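Local coordinates for protein putative aminotransferase (Actinomadura melliaura, PDB 4ZWV) that probably acts as a pyridoxal phosphate-dependent sugar aminotransferase in making the aminopentose of the indolocarbazole AT2433, at residues H263-A267 and E290-Y296. Sequence-based numbering, arbitrary orientation.
Sequences HRENA and EGSFYVY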
# COMPACT_ATOMS: atom_id res chain seq x y z
N HIS A 263 -21.21 13.12 -16.24
CA HIS A 263 -20.54 12.10 -17.06
C HIS A 263 -21.54 11.45 -18.00
O HIS A 263 -21.31 11.31 -19.21
CB HIS A 263 -19.89 11.00 -16.21
CG HIS A 263 -18.54 11.36 -15.65
ND1 HIS A 263 -17.38 10.75 -16.09
CD2 HIS A 263 -18.17 12.21 -14.66
CE1 HIS A 263 -16.35 11.23 -15.41
NE2 HIS A 263 -16.80 12.11 -14.53
N ARG A 264 -22.67 11.03 -17.44
CA ARG A 264 -23.68 10.32 -18.21
C ARG A 264 -24.37 11.21 -19.23
O ARG A 264 -24.63 10.78 -20.35
CB ARG A 264 -24.70 9.69 -17.25
CG ARG A 264 -24.09 8.50 -16.50
CD ARG A 264 -24.89 8.08 -15.28
NE ARG A 264 -24.30 6.89 -14.69
CZ ARG A 264 -24.54 6.46 -13.45
NH1 ARG A 264 -25.36 7.12 -12.65
NH2 ARG A 264 -23.94 5.35 -13.01
N GLU A 265 -24.64 12.46 -18.86
CA GLU A 265 -25.25 13.42 -19.78
C GLU A 265 -24.32 13.70 -20.97
O GLU A 265 -24.77 13.76 -22.11
CB GLU A 265 -25.59 14.71 -19.04
CG GLU A 265 -26.11 15.83 -19.92
CD GLU A 265 -26.25 17.15 -19.18
OE1 GLU A 265 -26.91 17.18 -18.12
OE2 GLU A 265 -25.68 18.16 -19.64
N ASN A 266 -23.03 13.85 -20.70
CA ASN A 266 -22.06 14.10 -21.76
C ASN A 266 -21.94 12.91 -22.71
O ASN A 266 -21.83 13.08 -23.93
CB ASN A 266 -20.70 14.46 -21.17
CG ASN A 266 -20.71 15.80 -20.47
OD1 ASN A 266 -21.54 16.66 -20.77
ND2 ASN A 266 -19.79 15.98 -19.53
N ALA A 267 -21.94 11.70 -22.14
CA ALA A 267 -21.91 10.48 -22.94
C ALA A 267 -23.13 10.38 -23.84
O ALA A 267 -23.03 10.01 -25.02
CB ALA A 267 -21.83 9.26 -22.03
N GLU A 290 -26.32 0.44 -16.30
CA GLU A 290 -25.98 1.85 -16.31
C GLU A 290 -24.51 2.02 -15.97
O GLU A 290 -24.09 1.72 -14.85
CB GLU A 290 -26.84 2.62 -15.31
CG GLU A 290 -26.58 4.12 -15.31
CD GLU A 290 -27.54 4.89 -14.40
OE1 GLU A 290 -27.72 4.48 -13.23
OE2 GLU A 290 -28.10 5.90 -14.86
N GLY A 291 -23.73 2.46 -16.96
CA GLY A 291 -22.30 2.65 -16.76
C GLY A 291 -21.96 4.02 -16.20
O GLY A 291 -22.83 4.87 -16.02
N SER A 292 -20.68 4.22 -15.90
CA SER A 292 -20.26 5.45 -15.25
C SER A 292 -19.37 6.34 -16.10
O SER A 292 -19.02 7.44 -15.68
CB SER A 292 -19.56 5.11 -13.93
OG SER A 292 -20.49 4.50 -13.05
N PHE A 293 -19.00 5.86 -17.29
CA PHE A 293 -18.28 6.69 -18.28
C PHE A 293 -17.09 7.46 -17.71
O PHE A 293 -17.01 8.68 -17.76
CB PHE A 293 -19.26 7.65 -18.95
CG PHE A 293 -20.27 6.95 -19.79
CD1 PHE A 293 -19.94 6.50 -21.05
CD2 PHE A 293 -21.54 6.71 -19.31
CE1 PHE A 293 -20.87 5.83 -21.84
CE2 PHE A 293 -22.48 6.04 -20.09
CZ PHE A 293 -22.13 5.61 -21.36
N TYR A 294 -16.15 6.71 -17.15
CA TYR A 294 -14.88 7.26 -16.72
C TYR A 294 -14.26 8.04 -17.88
O TYR A 294 -13.75 9.16 -17.70
CB TYR A 294 -13.98 6.12 -16.25
CG TYR A 294 -12.61 6.50 -15.76
CD1 TYR A 294 -12.46 7.38 -14.69
CD2 TYR A 294 -11.48 5.94 -16.33
CE1 TYR A 294 -11.19 7.70 -14.22
CE2 TYR A 294 -10.22 6.25 -15.86
CZ TYR A 294 -10.09 7.13 -14.81
OH TYR A 294 -8.83 7.44 -14.35
N VAL A 295 -14.30 7.44 -19.07
CA VAL A 295 -13.94 8.10 -20.33
C VAL A 295 -14.97 7.64 -21.36
O VAL A 295 -15.76 6.74 -21.08
CB VAL A 295 -12.51 7.75 -20.81
CG1 VAL A 295 -11.46 8.29 -19.84
CG2 VAL A 295 -12.35 6.25 -21.01
N TYR A 296 -14.95 8.23 -22.55
CA TYR A 296 -15.87 7.86 -23.62
C TYR A 296 -15.08 7.27 -24.79
O TYR A 296 -14.30 7.98 -25.43
CB TYR A 296 -16.70 9.07 -24.06
CG TYR A 296 -17.77 8.74 -25.07
CD1 TYR A 296 -19.05 8.40 -24.66
CD2 TYR A 296 -17.50 8.77 -26.44
CE1 TYR A 296 -20.05 8.09 -25.59
CE2 TYR A 296 -18.49 8.45 -27.37
CZ TYR A 296 -19.76 8.12 -26.94
OH TYR A 296 -20.73 7.80 -27.86
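Ala-267 drops its methyl squarely onto the phenyl ring of Phe-293: CB of Ala-267 sits 3.4 Å from the centroid of the Phe-293 ring and 7° off its normal, a CH-pi contact touching all six ring carbons almost evenly. The same methyl also meets CD1 of Tyr-296 at 3.9 Å, and the hydroxyl of Tyr-296 is held by Asp-271 one turn further along the same helix. One turn back, the buried imidazole of His-263 uses its edge. With CG beside the backbone N (chi1 -82°), ND1 of His-263 gives an almost straight hydrogen bond of 2.7 Å to O of Phe-293; the oxygen lies in the imidazole plane, while the donor sits above the plane of the carbonyl. The bond grips the loop where Phe-293 takes up positive phi and psi, and is likely to steady that conformation. Here the long helix 243-273 packs on the loop joining the short strand 289-290 to strand 296-300, in the fold of the DegT/DnrJ/EryC1/StrS aminotransferases; from this loop Tyr-294 points away from the helix and stacks on His-164, a pyridoxal phosphate-binding residue. Towards Glu-290 the contact leaves the buried packing and faces solvent, with charged groups in place of apolar ones. Arg-264 reaches out on an extended chain and, in its guanidinium plane, donates NE to O of Gly-291 at 2.8 Å; NH2 adds a weak bond to the same oxygen and hydrogen-bonds the backbone O of Gly-167. The exposed Glu-290 lays its carboxylate flat over one guanidinium face, the planes 2° apart, so OE1 of Glu-290 and NH1 of Arg-264, 3.6 Å apart, attract through charge alone. Replacing Arg-264 with a leucine would probably leave the Gly-291 carbonyl without these donors and the Glu-290 carboxylate without this countercharge.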